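Long-range contacts in putative lipoprotein GNA1162 (Neisseria meningitidis, PDB 4HRV), which is of unknown function but belongs to the GNA1162-like family of bacterial lipoproteins, grouped with TolB N-terminal domains, and may bind lipid: residues G83-L88 with D116-K121; L17-L22 with D69-R74; T91-G96 with S109-L114. The protein carries 3 engineered substitutions. All coordinates share one frame; numbering follows the deposited sequence.

Contact 1: G83-L88 with D116-K121; sequences GNDAVL and DSRNGK
With CG anti to its own carbonyl carbon and beside the backbone N (chi1 -60°), Asp85 carries its carboxylate alongside Arg118, whose chain runs extended from CG to NE and points the same way. The result is a salt bridge: Asp85 OD1 lies 3.0 Å from Arg118 NH1, close to the guanidinium plane, and the N-H points almost straight at it (175°). OD1 is approached from its anti side, and the two flat groups are turned 32° apart. Arginine suits this exposed place because its long chain can reach from the turn to the carboxylate ahead of strand 86-99. Next to it in the backbone, Ser117 N donates to Asp85 O at 2.8 Å. Ala86 and Asp116 form an antiparallel, non-hydrogen-bonded pair next to this bond, where strand 86-99 starts and strand 104-116 ends.

Residues 116-121 make the hairpin turn into strand 122-133. Asp116 shapes it as an Asx turn, OD1 accepting from the N of Arg118 at 2.7 Å, and Gly120 easily adopts the positive phi needed before the chain returns. On the buried side, Ser117 OG is hydrogen-bonded to Pro75 O, and Asn84 OD1 lies 3.1 Å from the same Ser117 OG. The small serine fits here, its OG only 3.4 Å from Val87 CG2, while helix 75-82 covers this side through His79 and Leu78.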
loop_
_atom_site.group_PDB
_atom_site.type_symbol
_atom_site.label_atom_id
_atom_site.label_comp_id
_atom_site.label_asym_id
_atom_site.label_seq_id
_atom_site.Cartn_x
_atom_site.Cartn_y
_atom_site.Cartn_z
ATOM N N GLY B 83 -25.451 9.772 12.940
ATOM C CA GLY B 83 -24.994 11.134 13.188
ATOM C C GLY B 83 -23.620 11.443 12.619
ATOM O O GLY B 83 -22.996 12.438 12.992
ATOM N N ASN B 84 -23.140 10.578 11.723
ATOM C CA ASN B 84 -21.838 10.737 11.080
ATOM C C ASN B 84 -21.755 11.889 10.059
ATOM O O ASN B 84 -22.704 12.151 9.333
ATOM C CB ASN B 84 -21.442 9.419 10.388
ATOM C CG ASN B 84 -22.452 8.982 9.340
ATOM O OD1 ASN B 84 -22.120 8.867 8.166
ATOM N ND2 ASN B 84 -23.690 8.740 9.758
ATOM N N ASP B 85 -20.602 12.550 9.985
ATOM C CA ASP B 85 -20.382 13.575 8.964
ATOM C C ASP B 85 -20.163 12.972 7.572
ATOM O O ASP B 85 -20.588 13.536 6.569
ATOM C CB ASP B 85 -19.169 14.440 9.308
ATOM C CG ASP B 85 -19.313 15.166 10.635
ATOM O OD1 ASP B 85 -20.398 15.710 10.917
ATOM O OD2 ASP B 85 -18.319 15.199 11.390
ATOM N N ALA B 86 -19.477 11.837 7.503
ATOM C CA ALA B 86 -19.164 11.264 6.202
ATOM C C ALA B 86 -19.250 9.754 6.217
ATOM O O ALA B 86 -19.227 9.131 7.277
ATOM C CB ALA B 86 -17.782 11.723 5.744
ATOM N N VAL B 87 -19.356 9.164 5.032
ATOM C CA VAL B 87 -19.414 7.718 4.915
ATOM C C VAL B 87 -18.297 7.274 4.017
ATOM O O VAL B 87 -18.065 7.856 2.953
ATOM C CB VAL B 87 -20.751 7.235 4.295
ATOM C CG1 VAL B 87 -20.847 5.713 4.338
ATOM C CG2 VAL B 87 -21.923 7.871 5.020
ATOM N N LEU B 88 -17.600 6.233 4.451
ATOM C CA LEU B 88 -16.523 5.664 3.662
ATOM C C LEU B 88 -16.966 4.357 3.034
ATOM O O LEU B 88 -17.360 3.421 3.732
ATOM C CB LEU B 88 -15.280 5.464 4.538
ATOM C CG LEU B 88 -14.068 4.829 3.848
ATOM C CD1 LEU B 88 -13.474 5.780 2.810
ATOM C CD2 LEU B 88 -13.030 4.450 4.893
ATOM N N ASP B 116 -19.772 13.012 1.840
ATOM C CA ASP B 116 -20.457 13.816 2.829
ATOM C C ASP B 116 -21.825 13.184 3.077
ATOM O O ASP B 116 -22.585 12.955 2.146
ATOM C CB ASP B 116 -20.583 15.248 2.300
ATOM C CG ASP B 116 -21.267 16.192 3.282
ATOM O OD1 ASP B 116 -22.318 15.828 3.848
ATOM O OD2 ASP B 116 -20.744 17.310 3.475
ATOM N N SER B 117 -22.123 12.876 4.331
ATOM C CA SER B 117 -23.302 12.083 4.635
ATOM C C SER B 117 -24.576 12.920 4.589
ATOM O O SER B 117 -25.672 12.371 4.529
ATOM C CB SER B 117 -23.161 11.396 5.999
ATOM O OG SER B 117 -24.034 10.274 6.100
ATOM N N ARG B 118 -24.422 14.244 4.610
ATOM C CA ARG B 118 -25.566 15.153 4.561
ATOM C C ARG B 118 -26.070 15.436 3.138
ATOM O O ARG B 118 -27.268 15.595 2.930
ATOM C CB ARG B 118 -25.252 16.464 5.295
ATOM C CG ARG B 118 -25.008 16.280 6.785
ATOM C CD ARG B 118 -24.689 17.586 7.497
ATOM N NE ARG B 118 -24.767 17.447 8.951
ATOM C CZ ARG B 118 -23.762 17.049 9.725
ATOM N NH1 ARG B 118 -22.582 16.745 9.194
ATOM N NH2 ARG B 118 -23.933 16.957 11.037
ATOM N N ASN B 119 -25.173 15.490 2.156
ATOM C CA ASN B 119 -25.601 15.824 0.795
ATOM C C ASN B 119 -25.081 14.897 -0.293
ATOM O O ASN B 119 -25.318 15.127 -1.480
ATOM C CB ASN B 119 -25.245 17.275 0.456
ATOM C CG ASN B 119 -23.756 17.550 0.563
ATOM O OD1 ASN B 119 -23.342 18.684 0.807
ATOM N ND2 ASN B 119 -22.944 16.514 0.403
ATOM N N GLY B 120 -24.354 13.862 0.110
ATOM C CA GLY B 120 -23.911 12.858 -0.821
ATOM C C GLY B 120 -22.737 13.304 -1.668
ATOM O O GLY B 120 -22.370 12.605 -2.596
ATOM N N LYS B 121 -22.158 14.464 -1.365
ATOM C CA LYS B 121 -21.026 14.949 -2.147
ATOM C C LYS B 121 -19.777 14.132 -1.865
ATOM O O LYS B 121 -19.474 13.801 -0.723
ATOM C CB LYS B 121 -20.746 16.440 -1.920
ATOM C CG LYS B 121 -19.505 16.922 -2.687
ATOM C CD LYS B 121 -19.181 18.386 -2.443
ATOM C CE LYS B 121 -17.964 18.828 -3.257
ATOM N NZ LYS B 121 -16.727 18.028 -2.964
#

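Contact 2: L17-L22 with D69-R74; sequences LVVPPL and DIHAVR
This is a packing contact of helix on sheet with one hydrogen bond from a ring edge: Ile70 and His71, at the end of helix 67-72, sit on Val19, Pro20 and Leu22, where strand 15-23 is interrupted. His71 does most of the work. Its NE2 donates to Pro20 O at 2.7 Å, the oxygen lying nearly in the ring plane although the N-H is bent (145°). An imidazole is well chosen, since its edge can bond while its face packs: Leu22 CG stands over the ring centre in a CH-pi contact, 3.8 Å from the centroid. A chi1 of -76° holds His71 CG anti to the carbonyl carbon, where it comes 3.8 Å from Leu22 CG. Val19 CG2 approaches the same ring obliquely, 3.6 Å from NE2, and Tyr89 meets it from the neighbouring strand.

Ile70 supplies the apolar half. The side chains of Ile70 and Val19 run past each other in opposite directions, with Ile70 CG2 3.7 Å from Val19 CB. Ile70 CD1 reaches Pro20 CG at 3.9 Å, these two side chains crossing at about a right angle. Branched Val19 and Ile70 both pack against Phe59 of helix 52-61. Pro20 has no N-H to donate, but its carbonyl remains available to the histidine. Such packing is characteristic of a beta-alpha-beta crossover, here the helical connection from strand 48-49 to strand 86-99, passing over the strand 15-23 that lies between them.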
loop_
_atom_site.group_PDB
_atom_site.type_symbol
_atom_site.label_atom_id
_atom_site.label_comp_id
_atom_site.label_asym_id
_atom_site.label_seq_id
_atom_site.Cartn_x
_atom_site.Cartn_y
_atom_site.Cartn_z
ATOM N N LEU B 17 -18.238 7.182 9.174
ATOM C CA LEU B 17 -18.851 5.862 9.178
ATOM C C LEU B 17 -18.229 5.003 8.075
ATOM O O LEU B 17 -18.317 5.326 6.886
ATOM C CB LEU B 17 -20.368 5.979 8.948
ATOM C CG LEU B 17 -21.154 4.666 8.887
ATOM C CD1 LEU B 17 -21.083 3.955 10.223
ATOM C CD2 LEU B 17 -22.623 4.898 8.483
ATOM N N VAL B 18 -17.575 3.920 8.471
ATOM C CA VAL B 18 -17.129 2.936 7.502
ATOM C C VAL B 18 -18.140 1.810 7.442
ATOM O O VAL B 18 -18.374 1.105 8.430
ATOM C CB VAL B 18 -15.726 2.385 7.823
ATOM C CG1 VAL B 18 -15.214 1.574 6.636
ATOM C CG2 VAL B 18 -14.778 3.550 8.147
ATOM N N VAL B 19 -18.770 1.660 6.283
ATOM C CA VAL B 19 -19.753 0.603 6.118
ATOM C C VAL B 19 -19.033 -0.668 5.673
ATOM O O VAL B 19 -17.928 -0.600 5.142
ATOM C CB VAL B 19 -20.854 0.967 5.100
ATOM C CG1 VAL B 19 -21.696 2.158 5.607
ATOM C CG2 VAL B 19 -20.256 1.233 3.747
ATOM N N PRO B 20 -19.647 -1.832 5.922
ATOM C CA PRO B 20 -19.071 -3.100 5.471
ATOM C C PRO B 20 -18.682 -3.010 4.007
ATOM O O PRO B 20 -19.502 -2.625 3.174
ATOM C CB PRO B 20 -20.221 -4.087 5.655
ATOM C CG PRO B 20 -20.985 -3.546 6.805
ATOM C CD PRO B 20 -20.869 -2.030 6.718
ATOM N N PRO B 21 -17.427 -3.348 3.685
ATOM C CA PRO B 21 -16.990 -3.211 2.296
ATOM C C PRO B 21 -17.696 -4.172 1.350
ATOM O O PRO B 21 -18.058 -5.279 1.739
ATOM C CB PRO B 21 -15.483 -3.518 2.373
ATOM C CG PRO B 21 -15.107 -3.147 3.788
ATOM C CD PRO B 21 -16.299 -3.613 4.595
ATOM N N LEU B 22 -17.903 -3.725 0.117
ATOM C CA LEU B 22 -18.486 -4.551 -0.925
ATOM C C LEU B 22 -17.422 -5.498 -1.449
ATOM O O LEU B 22 -16.266 -5.109 -1.646
ATOM C CB LEU B 22 -18.951 -3.682 -2.086
ATOM C CG LEU B 22 -20.429 -3.420 -2.324
ATOM C CD1 LEU B 22 -20.584 -2.871 -3.735
ATOM C CD2 LEU B 22 -21.261 -4.695 -2.116
ATOM N N ASP B 69 -26.736 -4.270 0.106
ATOM C CA ASP B 69 -27.893 -3.531 0.591
ATOM C C ASP B 69 -27.390 -2.228 1.221
ATOM O O ASP B 69 -27.930 -1.147 0.971
ATOM C CB ASP B 69 -28.673 -4.332 1.638
ATOM C CG ASP B 69 -29.494 -5.461 1.033
ATOM O OD1 ASP B 69 -29.960 -5.320 -0.119
ATOM O OD2 ASP B 69 -29.667 -6.491 1.719
ATOM N N ILE B 70 -26.348 -2.337 2.037
ATOM C CA ILE B 70 -25.881 -1.182 2.811
ATOM C C ILE B 70 -25.344 -0.062 1.919
ATOM O O ILE B 70 -25.714 1.107 2.086
ATOM C CB ILE B 70 -24.890 -1.599 3.911
ATOM C CG1 ILE B 70 -25.625 -2.460 4.946
ATOM C CG2 ILE B 70 -24.267 -0.369 4.582
ATOM C CD1 ILE B 70 -24.732 -3.243 5.871
ATOM N N HIS B 71 -24.515 -0.426 0.948
ATOM C CA HIS B 71 -23.951 0.535 0.008
ATOM C C HIS B 71 -25.006 1.212 -0.852
ATOM O O HIS B 71 -24.716 2.202 -1.526
ATOM C CB HIS B 71 -22.933 -0.140 -0.901
ATOM C CG HIS B 71 -21.625 -0.423 -0.241
ATOM N ND1 HIS B 71 -20.428 0.029 -0.751
ATOM C CD2 HIS B 71 -21.319 -1.115 0.882
ATOM C CE1 HIS B 71 -19.437 -0.380 0.021
ATOM N NE2 HIS B 71 -19.951 -1.072 1.024
ATOM N N ALA B 72 -26.215 0.655 -0.842
ATOM C CA ALA B 72 -27.334 1.193 -1.610
ATOM C C ALA B 72 -28.164 2.218 -0.830
ATOM O O ALA B 72 -28.925 2.991 -1.419
ATOM C CB ALA B 72 -28.224 0.050 -2.091
ATOM N N VAL B 73 -28.044 2.205 0.492
ATOM C CA VAL B 73 -28.803 3.116 1.336
ATOM C C VAL B 73 -28.360 4.543 1.066
ATOM O O VAL B 73 -27.171 4.798 0.926
ATOM C CB VAL B 73 -28.549 2.819 2.823
ATOM C CG1 VAL B 73 -29.197 3.885 3.710
ATOM C CG2 VAL B 73 -29.070 1.436 3.179
ATOM N N ARG B 74 -29.298 5.483 0.990
ATOM C CA ARG B 74 -28.895 6.880 0.825
ATOM C C ARG B 74 -28.082 7.349 2.030
ATOM O O ARG B 74 -28.429 7.063 3.177
ATOM C CB ARG B 74 -30.112 7.792 0.587
ATOM C CG ARG B 74 -30.710 7.618 -0.804
ATOM C CD ARG B 74 -31.517 8.823 -1.248
ATOM N NE ARG B 74 -32.558 9.177 -0.289
ATOM C CZ ARG B 74 -32.498 10.236 0.511
ATOM N NH1 ARG B 74 -31.449 11.045 0.453
ATOM N NH2 ARG B 74 -33.486 10.497 1.360
#

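Contact 3: T91-G96 with S109-L114; sequences TVTEYG and SAKARL
Thr91 and Lys111 exchange two backbone hydrogen bonds, Thr91 N to Lys111 O at 2.9 Å and Lys111 N to Thr91 O at 2.8 Å, the first almost straight (175°). They form a hydrogen-bonded pair in the antiparallel hairpin of strands 86-99 and 104-116. Further along, the regular pattern breaks: Ser109 O takes both Thr93 N, at 2.9 Å, and Glu94 N, at 3.2 Å, from the same face of its carbonyl plane. One residue opposed by two in this way is a classic beta bulge, and it shifts the register by one. Ser109 N closes the site by donating to Glu94 O at 3.1 Å, from above that carbonyl plane.

The side chains around the bulge are polar. Thr93 OG1 adds a weak bond to Ser109 O. Ser109 OG is hydrogen-bonded to Ser129 OG on the next strand, which a short hydroxyl side chain allows; Glu94 OE2 lies farther off, at a weak distance. Lys111 has CG between its backbone N and carbonyl carbon (chi1 60°), which puts CG 4.0 Å from Thr91 CB. Beyond CG its chain is extended, and CE passes Thr93 CG2 at 3.8 Å; the long methylenes thus pack on the threonine carbons. On the other face, Val92 CG2 and Ala110 CB are 4.4 Å apart, and alanine is small enough to let another layer come close.

That layer includes the second subunit, whose Val149 packs on Ala110 and whose Leu141 packs on Leu114. Within the sheet, strand 15-23 flanks Val92 through a backbone bond with Leu22, and Glu24 just after it adds another, while strand 122-133 pairs with Ala110 and Ala112.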
loop_
_atom_site.group_PDB
_atom_site.type_symbol
_atom_site.label_atom_id
_atom_site.label_comp_id
_atom_site.label_asym_id
_atom_site.label_seq_id
_atom_site.Cartn_x
_atom_site.Cartn_y
_atom_site.Cartn_z
ATOM N N THR B 91 -14.681 -0.934 -1.837
ATOM C CA THR B 91 -14.985 -2.074 -2.689
ATOM C C THR B 91 -13.703 -2.835 -3.062
ATOM O O THR B 91 -12.750 -2.252 -3.578
ATOM C CB THR B 91 -15.704 -1.626 -3.977
ATOM O OG1 THR B 91 -16.926 -0.978 -3.628
ATOM C CG2 THR B 91 -16.008 -2.817 -4.884
ATOM N N VAL B 92 -13.685 -4.128 -2.763
ATOM C CA VAL B 92 -12.611 -5.005 -3.210
ATOM C C VAL B 92 -12.957 -5.515 -4.605
ATOM O O VAL B 92 -13.972 -6.199 -4.793
ATOM C CB VAL B 92 -12.424 -6.201 -2.262
ATOM C CG1 VAL B 92 -11.435 -7.230 -2.873
ATOM C CG2 VAL B 92 -11.935 -5.725 -0.908
ATOM N N THR B 93 -12.124 -5.166 -5.582
ATOM C CA THR B 93 -12.393 -5.494 -6.977
ATOM C C THR B 93 -11.581 -6.697 -7.439
ATOM O O THR B 93 -11.927 -7.356 -8.423
ATOM C CB THR B 93 -12.089 -4.294 -7.887
ATOM O OG1 THR B 93 -10.701 -3.938 -7.768
ATOM C CG2 THR B 93 -12.942 -3.112 -7.482
ATOM N N GLU B 94 -10.496 -6.985 -6.728
ATOM C CA GLU B 94 -9.717 -8.178 -7.022
ATOM C C GLU B 94 -9.189 -8.848 -5.753
ATOM O O GLU B 94 -8.792 -8.187 -4.805
ATOM C CB GLU B 94 -8.566 -7.841 -7.975
ATOM C CG GLU B 94 -7.891 -9.059 -8.550
ATOM C CD GLU B 94 -7.044 -8.737 -9.766
ATOM O OE1 GLU B 94 -6.940 -9.604 -10.664
ATOM O OE2 GLU B 94 -6.488 -7.616 -9.821
ATOM N N TYR B 95 -9.184 -10.173 -5.741
ATOM C CA TYR B 95 -8.641 -10.905 -4.610
ATOM C C TYR B 95 -8.383 -12.342 -5.005
ATOM O O TYR B 95 -9.315 -13.086 -5.310
ATOM C CB TYR B 95 -9.611 -10.874 -3.434
ATOM C CG TYR B 95 -9.075 -11.489 -2.157
ATOM C CD1 TYR B 95 -9.059 -12.874 -1.974
ATOM C CD2 TYR B 95 -8.603 -10.689 -1.126
ATOM C CE1 TYR B 95 -8.579 -13.438 -0.799
ATOM C CE2 TYR B 95 -8.127 -11.241 0.051
ATOM C CZ TYR B 95 -8.110 -12.612 0.208
ATOM O OH TYR B 95 -7.632 -13.146 1.379
ATOM N N GLY B 96 -7.121 -12.744 -4.997
ATOM C CA GLY B 96 -6.819 -14.118 -5.327
ATOM C C GLY B 96 -5.382 -14.335 -5.721
ATOM O O GLY B 96 -4.526 -13.461 -5.552
ATOM N N SER B 109 -6.889 -5.773 -4.961
ATOM C CA SER B 109 -7.132 -4.420 -5.423
ATOM C C SER B 109 -8.449 -3.959 -4.811
ATOM O O SER B 109 -9.400 -4.739 -4.703
ATOM C CB SER B 109 -7.231 -4.362 -6.944
ATOM O OG SER B 109 -6.122 -4.978 -7.568
ATOM N N ALA B 110 -8.484 -2.702 -4.398
ATOM C CA ALA B 110 -9.667 -2.122 -3.787
ATOM C C ALA B 110 -9.748 -0.657 -4.175
ATOM O O ALA B 110 -8.744 -0.030 -4.516
ATOM C CB ALA B 110 -9.622 -2.271 -2.276
ATOM N N LYS B 111 -10.954 -0.120 -4.138
ATOM C CA LYS B 111 -11.170 1.268 -4.442
ATOM C C LYS B 111 -12.087 1.808 -3.355
ATOM O O LYS B 111 -12.808 1.051 -2.711
ATOM C CB LYS B 111 -11.789 1.414 -5.829
ATOM C CG LYS B 111 -13.137 0.726 -5.993
ATOM C CD LYS B 111 -13.592 0.788 -7.445
ATOM C CE LYS B 111 -14.929 0.094 -7.646
ATOM N NZ LYS B 111 -15.350 0.119 -9.075
ATOM N N ALA B 112 -12.017 3.105 -3.100
ATOM C CA ALA B 112 -12.812 3.672 -2.025
ATOM C C ALA B 112 -13.194 5.098 -2.337
ATOM O O ALA B 112 -12.538 5.764 -3.137
ATOM C CB ALA B 112 -12.068 3.599 -0.706
ATOM N N ARG B 113 -14.286 5.553 -1.728
ATOM C CA ARG B 113 -14.669 6.940 -1.827
ATOM C C ARG B 113 -15.254 7.405 -0.503
ATOM O O ARG B 113 -15.951 6.651 0.175
ATOM C CB ARG B 113 -15.672 7.139 -2.964
ATOM C CG ARG B 113 -17.028 6.508 -2.728
ATOM C CD ARG B 113 -17.905 6.611 -3.970
ATOM N NE ARG B 113 -19.314 6.392 -3.646
ATOM C CZ ARG B 113 -19.845 5.188 -3.456
ATOM N NH1 ARG B 113 -19.080 4.108 -3.563
ATOM N NH2 ARG B 113 -21.128 5.063 -3.159
ATOM N N LEU B 114 -14.953 8.647 -0.133
ATOM C CA LEU B 114 -15.498 9.240 1.081
ATOM C C LEU B 114 -16.573 10.248 0.688
ATOM O O LEU B 114 -16.320 11.149 -0.096
ATOM C CB LEU B 114 -14.410 9.974 1.858
ATOM C CG LEU B 114 -14.873 10.487 3.223
ATOM C CD1 LEU B 114 -15.079 9.302 4.149
ATOM C CD2 LEU B 114 -13.885 11.477 3.837
#

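Overall arrangement
All three contacts reach one mixed sheet, with strand 86-99 running between strands 15-23 and 104-116. Contact 2 is closed first along the chain; contact 1 follows, and contact 3 falls between its two segments. The centres of contacts 1 and 2 are about 12 Å apart, those of 2 and 3 about 14 Å, and those of 1 and 3 about 20 Å. Leu17 links the first two through backbone bonds to Ala86 and Leu88, whereas Leu22 meets Val92 between contacts 2 and 3. Contact 2 sets helix 67-72 on the sheet, contact 1 holds the turn after strand 104-116 to the start of strand 86-99, and contact 3 joins the long hairpin, against which the second subunit packs.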